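Local structure of activated BY transcription factor SSRB (Salmonella enterica, 2WNW) at residues Gln306-Ile318 against Arg363-Arg375. The protein belongs to glycosyl hydrolase family 30 and combines a TIM barrel with a beta-sandwich domain. Sequence-based numbering, arbitrary orientation.
Sequences QIRHWHTYLHDMI and RNHSWYGIGHFCR
Q306 to I318 and the helix within 363-375 run side by side, nearly parallel, their axes 8.4 Å apart and inclined at -26°, with W310 and S366 bringing the backbones closest together. At the N-terminal end, CB of Q306 sits squarely over the imidazole of H365, 3.5 Å from the ring centroid, a CH-pi contact. One turn on, W310 reaches toward the neighbouring helix because its CG lies anti to the backbone N (chi1 164°). Its CE3 edge meets the carbonyl O of H365 near the ring plane, and CZ3 comes within 3.5 Å of the backbone N of G369. Outside the pair, W310 NE1 is hydrogen-bonded to the carbonyl of S435. Y313 receives CB of S366 over one ring face, 3.9 Å from the centroid, while I370 CD1 packs against its CE2; the Y313 hydroxyl is hydrogen-bonded to OD1 of D330. Farther along, F373 has CG1 of I318 at its edge, 3.7 Å from CZ. M317 makes an oblique Met-aromatic contact, SD 4.8 Å from the F373 centroid and 37° off the normal, and its CE packs 3.7 Å from F373 CD1. Y313, M317 and I370 also touch F328 of barrel strand 327-330, whereas W310, L314 and H372 meet A437, and F373 V408, on sandwich strands. The interface is thus held mainly by apolar and CH-pi packing, with the polar ends of W310 and Y313 satisfied elsewhere.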
ATOM      1  N   GLN A 306      -8.000 -19.750  16.070  1.00 17.58           N
ATOM      2  CA  GLN A 306      -6.575 -19.472  16.186  1.00 17.46           C
ATOM      3  C   GLN A 306      -5.950 -18.965  14.888  1.00 17.86           C
ATOM      4  O   GLN A 306      -5.128 -18.045  14.911  1.00 16.89           O
ATOM      5  CB  GLN A 306      -5.820 -20.703  16.691  1.00 17.73           C
ATOM      6  CG  GLN A 306      -6.048 -20.978  18.174  1.00 18.02           C
ATOM      7  CD  GLN A 306      -5.798 -19.743  19.031  1.00 21.59           C
ATOM      8  OE1 GLN A 306      -6.701 -19.252  19.718  1.00 23.18           O
ATOM      9  NE2 GLN A 306      -4.575 -19.231  18.986  1.00 16.72           N
ATOM     10  N   ILE A 307      -6.335 -19.557  13.760  1.00 17.06           N
ATOM     11  CA  ILE A 307      -5.797 -19.127  12.475  1.00 18.43           C
ATOM     12  C   ILE A 307      -6.250 -17.704  12.159  1.00 18.47           C
ATOM     13  O   ILE A 307      -5.468 -16.907  11.635  1.00 18.67           O
ATOM     14  CB  ILE A 307      -6.232 -20.080  11.328  1.00 20.77           C
ATOM     15  CG1 ILE A 307      -5.325 -21.312  11.315  1.00 24.17           C
ATOM     16  CG2 ILE A 307      -6.167 -19.363   9.985  1.00 24.27           C
ATOM     17  CD1 ILE A 307      -3.858 -21.003  10.996  1.00 26.40           C
ATOM     18  N   ARG A 308      -7.506 -17.387  12.475  1.00 17.03           N
ATOM     19  CA  ARG A 308      -8.024 -16.042  12.226  1.00 16.24           C
ATOM     20  C   ARG A 308      -7.282 -15.009  13.067  1.00 15.73           C
ATOM     21  O   ARG A 308      -7.006 -13.905  12.601  1.00 15.05           O
ATOM     22  CB  ARG A 308      -9.520 -15.945  12.551  1.00 16.82           C
ATOM     23  CG  ARG A 308     -10.457 -16.673  11.584  1.00 17.19           C
ATOM     24  CD  ARG A 308     -11.857 -16.072  11.669  1.00 18.61           C
ATOM     25  NE  ARG A 308     -12.356 -16.046  13.043  1.00 18.75           N
ATOM     26  CZ  ARG A 308     -12.859 -17.102  13.669  1.00 19.37           C
ATOM     27  NH1 ARG A 308     -12.935 -18.263  13.039  1.00 19.29           N
ATOM     28  NH2 ARG A 308     -13.277 -17.013  14.922  1.00 21.16           N
ATOM     29  N   HIS A 309      -6.977 -15.364  14.312  1.00 14.35           N
ATOM     30  CA  HIS A 309      -6.267 -14.457  15.211  1.00 15.25           C
ATOM     31  C   HIS A 309      -4.839 -14.250  14.718  1.00 14.85           C
ATOM     32  O   HIS A 309      -4.295 -13.146  14.786  1.00 14.21           O
ATOM     33  CB  HIS A 309      -6.278 -15.023  16.631  1.00 14.67           C
ATOM     34  CG  HIS A 309      -7.653 -15.147  17.214  1.00 15.68           C
ATOM     35  ND1 HIS A 309      -7.891 -15.708  18.449  1.00 16.77           N
ATOM     36  CD2 HIS A 309      -8.864 -14.790  16.723  1.00 14.06           C
ATOM     37  CE1 HIS A 309      -9.190 -15.694  18.695  1.00 17.67           C
ATOM     38  NE2 HIS A 309      -9.802 -15.143  17.663  1.00 16.64           N
ATOM     39  N   TRP A 310      -4.248 -15.328  14.217  1.00 14.27           N
ATOM     40  CA  TRP A 310      -2.899 -15.319  13.662  1.00 14.38           C
ATOM     41  C   TRP A 310      -2.889 -14.311  12.517  1.00 14.68           C
ATOM     42  O   TRP A 310      -2.024 -13.432  12.447  1.00 14.94           O
ATOM     43  CB  TRP A 310      -2.581 -16.743  13.176  1.00 13.37           C
ATOM     44  CG  TRP A 310      -1.419 -16.926  12.237  1.00 15.15           C
ATOM     45  CD1 TRP A 310      -1.483 -17.060  10.874  1.00 14.55           C
ATOM     46  CD2 TRP A 310      -0.044 -17.134  12.593  1.00 16.25           C
ATOM     47  NE1 TRP A 310      -0.240 -17.351  10.367  1.00 15.21           N
ATOM     48  CE2 TRP A 310       0.661 -17.401  11.398  1.00 16.61           C
ATOM     49  CE3 TRP A 310       0.659 -17.122  13.807  1.00 17.26           C
ATOM     50  CZ2 TRP A 310       2.042 -17.659  11.380  1.00 17.67           C
ATOM     51  CZ3 TRP A 310       2.033 -17.380  13.789  1.00 18.14           C
ATOM     52  CH2 TRP A 310       2.707 -17.644  12.582  1.00 17.76           C
ATOM     53  N   HIS A 311      -3.877 -14.424  11.636  1.00 14.86           N
ATOM     54  CA  HIS A 311      -3.997 -13.513  10.504  1.00 14.93           C
ATOM     55  C   HIS A 311      -4.183 -12.063  10.933  1.00 14.25           C
ATOM     56  O   HIS A 311      -3.527 -11.170  10.411  1.00 14.56           O
ATOM     57  CB  HIS A 311      -5.186 -13.892   9.623  1.00 15.55           C
ATOM     58  CG  HIS A 311      -5.507 -12.862   8.587  1.00 16.89           C
ATOM     59  ND1 HIS A 311      -4.757 -12.699   7.441  1.00 17.00           N
ATOM     60  CD2 HIS A 311      -6.457 -11.896   8.556  1.00 17.96           C
ATOM     61  CE1 HIS A 311      -5.231 -11.675   6.751  1.00 19.83           C
ATOM     62  NE2 HIS A 311      -6.261 -11.171   7.406  1.00 18.09           N
ATOM     63  N   THR A 312      -5.098 -11.827  11.869  1.00 14.31           N
ATOM     64  CA  THR A 312      -5.363 -10.462  12.318  1.00 13.55           C
ATOM     65  C   THR A 312      -4.103  -9.745  12.791  1.00 14.47           C
ATOM     66  O   THR A 312      -3.847  -8.611  12.386  1.00 13.27           O
ATOM     67  CB  THR A 312      -6.433 -10.450  13.436  1.00 15.25           C
ATOM     68  OG1 THR A 312      -7.672 -10.935  12.900  1.00 15.20           O
ATOM     69  CG2 THR A 312      -6.639  -9.043  13.982  1.00 15.26           C
ATOM     70  N   TYR A 313      -3.311 -10.404  13.631  1.00 12.96           N
ATOM     71  CA  TYR A 313      -2.089  -9.791  14.135  1.00 14.60           C
ATOM     72  C   TYR A 313      -1.056  -9.547  13.040  1.00 15.22           C
ATOM     73  O   TYR A 313      -0.548  -8.432  12.895  1.00 15.62           O
ATOM     74  CB  TYR A 313      -1.458 -10.654  15.241  1.00 14.85           C
ATOM     75  CG  TYR A 313      -1.976 -10.349  16.632  1.00 14.93           C
ATOM     76  CD1 TYR A 313      -3.173 -10.899  17.095  1.00 13.79           C
ATOM     77  CD2 TYR A 313      -1.282  -9.476  17.473  1.00 14.87           C
ATOM     78  CE1 TYR A 313      -3.667 -10.582  18.368  1.00 14.54           C
ATOM     79  CE2 TYR A 313      -1.766  -9.150  18.739  1.00 16.39           C
ATOM     80  CZ  TYR A 313      -2.955  -9.704  19.180  1.00 15.58           C
ATOM     81  OH  TYR A 313      -3.428  -9.369  20.426  1.00 15.41           O
ATOM     82  N   LEU A 314      -0.741 -10.584  12.269  1.00 13.55           N
ATOM     83  CA  LEU A 314       0.257 -10.444  11.210  1.00 13.84           C
ATOM     84  C   LEU A 314      -0.147  -9.452  10.126  1.00 13.41           C
ATOM     85  O   LEU A 314       0.659  -8.626   9.704  1.00 13.63           O
ATOM     86  CB  LEU A 314       0.559 -11.806  10.577  1.00 13.93           C
ATOM     87  CG  LEU A 314       1.357 -12.776  11.453  1.00 17.59           C
ATOM     88  CD1 LEU A 314       1.399 -14.146  10.786  1.00 17.00           C
ATOM     89  CD2 LEU A 314       2.771 -12.236  11.669  1.00 17.47           C
ATOM     90  N   HIS A 315      -1.397  -9.532   9.682  1.00 12.90           N
ATOM     91  CA  HIS A 315      -1.891  -8.643   8.637  1.00 13.90           C
ATOM     92  C   HIS A 315      -1.826  -7.176   9.048  1.00 12.75           C
ATOM     93  O   HIS A 315      -1.378  -6.330   8.274  1.00 12.02           O
ATOM     94  CB  HIS A 315      -3.334  -9.011   8.270  1.00 14.09           C
ATOM     95  CG  HIS A 315      -3.935  -8.131   7.216  1.00 14.04           C
ATOM     96  ND1 HIS A 315      -3.556  -8.187   5.892  1.00 14.55           N
ATOM     97  CD2 HIS A 315      -4.880  -7.163   7.296  1.00 14.58           C
ATOM     98  CE1 HIS A 315      -4.239  -7.290   5.202  1.00 17.74           C
ATOM     99  NE2 HIS A 315      -5.050  -6.656   6.030  1.00 15.82           N
ATOM    100  N   ASP A 316      -2.262  -6.863  10.265  1.00 12.44           N
ATOM    101  CA  ASP A 316      -2.233  -5.475  10.699  1.00 13.55           C
ATOM    102  C   ASP A 316      -0.815  -4.976  10.945  1.00 14.51           C
ATOM    103  O   ASP A 316      -0.473  -3.853  10.573  1.00 14.70           O
ATOM    104  CB  ASP A 316      -3.085  -5.278  11.958  1.00 13.74           C
ATOM    105  CG  ASP A 316      -3.448  -3.822  12.176  1.00 15.17           C
ATOM    106  OD1 ASP A 316      -2.815  -3.154  13.024  1.00 16.36           O
ATOM    107  OD2 ASP A 316      -4.356  -3.342  11.472  1.00 15.38           O
ATOM    108  N   MET A 317       0.018  -5.808  11.564  1.00 13.68           N
ATOM    109  CA  MET A 317       1.397  -5.413  11.833  1.00 14.99           C
ATOM    110  C   MET A 317       2.176  -5.124  10.553  1.00 14.98           C
ATOM    111  O   MET A 317       2.846  -4.096  10.441  1.00 15.14           O
ATOM    112  CB  MET A 317       2.109  -6.502  12.636  1.00 16.30           C
ATOM    113  CG  MET A 317       1.555  -6.669  14.042  1.00 17.17           C
ATOM    114  SD  MET A 317       2.298  -8.057  14.918  1.00 17.48           S
ATOM    115  CE  MET A 317       3.834  -7.322  15.496  1.00 17.94           C
ATOM    116  N   ILE A 318       2.090  -6.030   9.584  1.00 14.12           N
ATOM    117  CA  ILE A 318       2.800  -5.842   8.324  1.00 13.43           C
ATOM    118  C   ILE A 318       2.326  -4.573   7.623  1.00 14.35           C
ATOM    119  O   ILE A 318       3.137  -3.753   7.197  1.00 13.98           O
ATOM    120  CB  ILE A 318       2.614  -7.066   7.396  1.00 13.70           C
ATOM    121  CG1 ILE A 318       3.323  -8.280   8.013  1.00 13.99           C
ATOM    122  CG2 ILE A 318       3.170  -6.766   6.007  1.00 14.20           C
ATOM    123  CD1 ILE A 318       3.048  -9.596   7.303  1.00 15.03           C
ATOM    124  N   ARG A 363       0.252 -20.496  25.324  1.00 22.41           N
ATOM    125  CA  ARG A 363       0.629 -19.517  24.308  1.00 21.53           C
ATOM    126  C   ARG A 363      -0.237 -19.679  23.064  1.00 21.33           C
ATOM    127  O   ARG A 363      -0.211 -20.726  22.409  1.00 21.49           O
ATOM    128  CB  ARG A 363       2.102 -19.682  23.925  1.00 23.31           C
ATOM    129  CG  ARG A 363       3.075 -19.078  24.922  1.00 25.13           C
ATOM    130  CD  ARG A 363       4.506 -19.383  24.538  1.00 26.09           C
ATOM    131  NE  ARG A 363       4.806 -20.803  24.691  1.00 27.09           N
ATOM    132  CZ  ARG A 363       5.946 -21.369  24.310  1.00 29.22           C
ATOM    133  NH1 ARG A 363       6.898 -20.634  23.750  1.00 27.85           N
ATOM    134  NH2 ARG A 363       6.134 -22.671  24.489  1.00 29.26           N
ATOM    135  N   ASN A 364      -1.003 -18.642  22.740  1.00 18.54           N
ATOM    136  CA  ASN A 364      -1.873 -18.675  21.571  1.00 17.26           C
ATOM    137  C   ASN A 364      -1.096 -18.363  20.295  1.00 15.94           C
ATOM    138  O   ASN A 364       0.051 -17.921  20.355  1.00 15.73           O
ATOM    139  CB  ASN A 364      -3.024 -17.682  21.755  1.00 17.86           C
ATOM    140  CG  ASN A 364      -3.981 -18.110  22.851  1.00 20.14           C
ATOM    141  OD1 ASN A 364      -4.506 -19.223  22.821  1.00 18.71           O
ATOM    142  ND2 ASN A 364      -4.210 -17.233  23.827  1.00 18.76           N
ATOM    143  N   HIS A 365      -1.719 -18.594  19.142  1.00 15.67           N
ATOM    144  CA  HIS A 365      -1.063 -18.336  17.862  1.00 15.04           C
ATOM    145  C   HIS A 365      -0.508 -16.913  17.780  1.00 15.64           C
ATOM    146  O   HIS A 365       0.575 -16.691  17.238  1.00 15.20           O
ATOM    147  CB  HIS A 365      -2.040 -18.565  16.698  1.00 15.23           C
ATOM    148  CG  HIS A 365      -2.215 -20.006  16.318  1.00 17.25           C
ATOM    149  ND1 HIS A 365      -2.199 -21.030  17.241  1.00 17.04           N
ATOM    150  CD2 HIS A 365      -2.452 -20.588  15.118  1.00 18.50           C
ATOM    151  CE1 HIS A 365      -2.420 -22.179  16.626  1.00 17.88           C
ATOM    152  NE2 HIS A 365      -2.577 -21.939  15.338  1.00 17.28           N
ATOM    153  N   SER A 366      -1.256 -15.953  18.311  1.00 14.01           N
ATOM    154  CA  SER A 366      -0.837 -14.555  18.276  1.00 15.56           C
ATOM    155  C   SER A 366       0.539 -14.330  18.902  1.00 14.29           C
ATOM    156  O   SER A 366       1.299 -13.486  18.438  1.00 16.12           O
ATOM    157  CB  SER A 366      -1.877 -13.677  18.974  1.00 15.88           C
ATOM    158  OG  SER A 366      -2.049 -14.078  20.321  1.00 14.44           O
ATOM    159  N   TRP A 367       0.867 -15.086  19.946  1.00 15.68           N
ATOM    160  CA  TRP A 367       2.168 -14.932  20.592  1.00 16.11           C
ATOM    161  C   TRP A 367       3.281 -15.219  19.582  1.00 16.86           C
ATOM    162  O   TRP A 367       4.261 -14.482  19.508  1.00 15.79           O
ATOM    163  CB  TRP A 367       2.300 -15.886  21.787  1.00 16.70           C
ATOM    164  CG  TRP A 367       3.533 -15.636  22.624  1.00 17.98           C
ATOM    165  CD1 TRP A 367       3.681 -14.695  23.604  1.00 19.01           C
ATOM    166  CD2 TRP A 367       4.790 -16.321  22.532  1.00 18.68           C
ATOM    167  NE1 TRP A 367       4.955 -14.751  24.131  1.00 19.26           N
ATOM    168  CE2 TRP A 367       5.657 -15.740  23.489  1.00 19.86           C
ATOM    169  CE3 TRP A 367       5.271 -17.369  21.733  1.00 20.15           C
ATOM    170  CZ2 TRP A 367       6.979 -16.171  23.667  1.00 19.52           C
ATOM    171  CZ3 TRP A 367       6.586 -17.799  21.910  1.00 20.66           C
ATOM    172  CH2 TRP A 367       7.423 -17.198  22.871  1.00 20.76           C
ATOM    173  N   TYR A 368       3.123 -16.285  18.800  1.00 17.47           N
ATOM    174  CA  TYR A 368       4.130 -16.638  17.799  1.00 17.87           C
ATOM    175  C   TYR A 368       4.118 -15.650  16.638  1.00 17.57           C
ATOM    176  O   TYR A 368       5.162 -15.353  16.063  1.00 17.40           O
ATOM    177  CB  TYR A 368       3.908 -18.060  17.273  1.00 18.47           C
ATOM    178  CG  TYR A 368       3.964 -19.111  18.354  1.00 19.60           C
ATOM    179  CD1 TYR A 368       2.799 -19.576  18.962  1.00 18.34           C
ATOM    180  CD2 TYR A 368       5.188 -19.607  18.804  1.00 19.31           C
ATOM    181  CE1 TYR A 368       2.849 -20.508  19.993  1.00 21.00           C
ATOM    182  CE2 TYR A 368       5.249 -20.539  19.837  1.00 20.72           C
ATOM    183  CZ  TYR A 368       4.078 -20.983  20.427  1.00 21.02           C
ATOM    184  OH  TYR A 368       4.134 -21.886  21.463  1.00 21.75           O
ATOM    185  N   GLY A 369       2.934 -15.140  16.303  1.00 18.17           N
ATOM    186  CA  GLY A 369       2.823 -14.172  15.226  1.00 16.00           C
ATOM    187  C   GLY A 369       3.602 -12.914  15.566  1.00 15.45           C
ATOM    188  O   GLY A 369       4.368 -12.407  14.751  1.00 16.38           O
ATOM    189  N   ILE A 370       3.398 -12.399  16.773  1.00 15.24           N
ATOM    190  CA  ILE A 370       4.109 -11.205  17.216  1.00 15.82           C
ATOM    191  C   ILE A 370       5.604 -11.522  17.216  1.00 16.81           C
ATOM    192  O   ILE A 370       6.429 -10.681  16.871  1.00 16.58           O
ATOM    193  CB  ILE A 370       3.670 -10.806  18.641  1.00 16.09           C
ATOM    194  CG1 ILE A 370       2.195 -10.388  18.627  1.00 15.39           C
ATOM    195  CG2 ILE A 370       4.542  -9.679  19.169  1.00 14.95           C
ATOM    196  CD1 ILE A 370       1.617 -10.148  20.011  1.00 17.02           C
ATOM    197  N   GLY A 371       5.931 -12.756  17.589  1.00 17.10           N
ATOM    198  CA  GLY A 371       7.316 -13.191  17.647  1.00 17.79           C
ATOM    199  C   GLY A 371       8.109 -13.070  16.357  1.00 18.71           C
ATOM    200  O   GLY A 371       9.314 -12.818  16.397  1.00 19.49           O
ATOM    201  N   HIS A 372       7.455 -13.259  15.214  1.00 17.62           N
ATOM    202  CA  HIS A 372       8.157 -13.146  13.941  1.00 17.08           C
ATOM    203  C   HIS A 372       8.757 -11.756  13.787  1.00 17.48           C
ATOM    204  O   HIS A 372       9.678 -11.556  12.991  1.00 18.20           O
ATOM    205  CB  HIS A 372       7.215 -13.473  12.775  1.00 16.17           C
ATOM    206  CG  HIS A 372       7.187 -14.928  12.425  1.00 14.72           C
ATOM    207  ND1 HIS A 372       8.155 -15.522  11.641  1.00 16.25           N
ATOM    208  CD2 HIS A 372       6.358 -15.925  12.818  1.00 16.42           C
ATOM    209  CE1 HIS A 372       7.924 -16.822  11.569  1.00 13.80           C
ATOM    210  NE2 HIS A 372       6.841 -17.092  12.275  1.00 16.44           N
ATOM    211  N   PHE A 373       8.232 -10.805  14.559  1.00 16.38           N
ATOM    212  CA  PHE A 373       8.722  -9.428  14.551  1.00 16.51           C
ATOM    213  C   PHE A 373       9.628  -9.102  15.749  1.00 17.86           C
ATOM    214  O   PHE A 373      10.825  -8.847  15.601  1.00 17.24           O
ATOM    215  CB  PHE A 373       7.571  -8.416  14.609  1.00 16.68           C
ATOM    216  CG  PHE A 373       6.873  -8.182  13.302  1.00 15.23           C
ATOM    217  CD1 PHE A 373       5.840  -9.013  12.891  1.00 16.27           C
ATOM    218  CD2 PHE A 373       7.223  -7.099  12.499  1.00 16.29           C
ATOM    219  CE1 PHE A 373       5.157  -8.767  11.696  1.00 15.72           C
ATOM    220  CE2 PHE A 373       6.547  -6.846  11.303  1.00 15.59           C
ATOM    221  CZ  PHE A 373       5.513  -7.682  10.905  1.00 15.59           C
ATOM    222  N   CYS A 374       9.027  -9.109  16.936  1.00 18.23           N
ATOM    223  CA  CYS A 374       9.710  -8.723  18.169  1.00 17.90           C
ATOM    224  C   CYS A 374      10.972  -9.465  18.583  1.00 17.64           C
ATOM    225  O   CYS A 374      11.832  -8.885  19.243  1.00 18.95           O
ATOM    226  CB  CYS A 374       8.714  -8.723  19.336  1.00 16.50           C
ATOM    227  SG  CYS A 374       8.227 -10.347  19.934  1.00 17.76           S
ATOM    228  N   ARG A 375      11.096 -10.731  18.206  1.00 18.92           N
ATOM    229  CA  ARG A 375      12.281 -11.496  18.579  1.00 19.28           C
ATOM    230  C   ARG A 375      13.513 -11.103  17.769  1.00 19.75           C
ATOM    231  O   ARG A 375      14.646 -11.364  18.186  1.00 19.20           O
ATOM    232  CB  ARG A 375      12.024 -12.998  18.392  1.00 18.89           C
ATOM    233  CG  ARG A 375      10.878 -13.544  19.235  1.00 19.78           C
ATOM    234  CD  ARG A 375      10.497 -14.959  18.815  1.00 21.69           C
ATOM    235  NE  ARG A 375      11.431 -15.966  19.311  1.00 22.69           N
ATOM    236  CZ  ARG A 375      11.444 -16.427  20.560  1.00 24.58           C
ATOM    237  NH1 ARG A 375      10.571 -15.974  21.453  1.00 23.46           N
ATOM    238  NH2 ARG A 375      12.323 -17.354  20.914  1.00 25.40           N
TER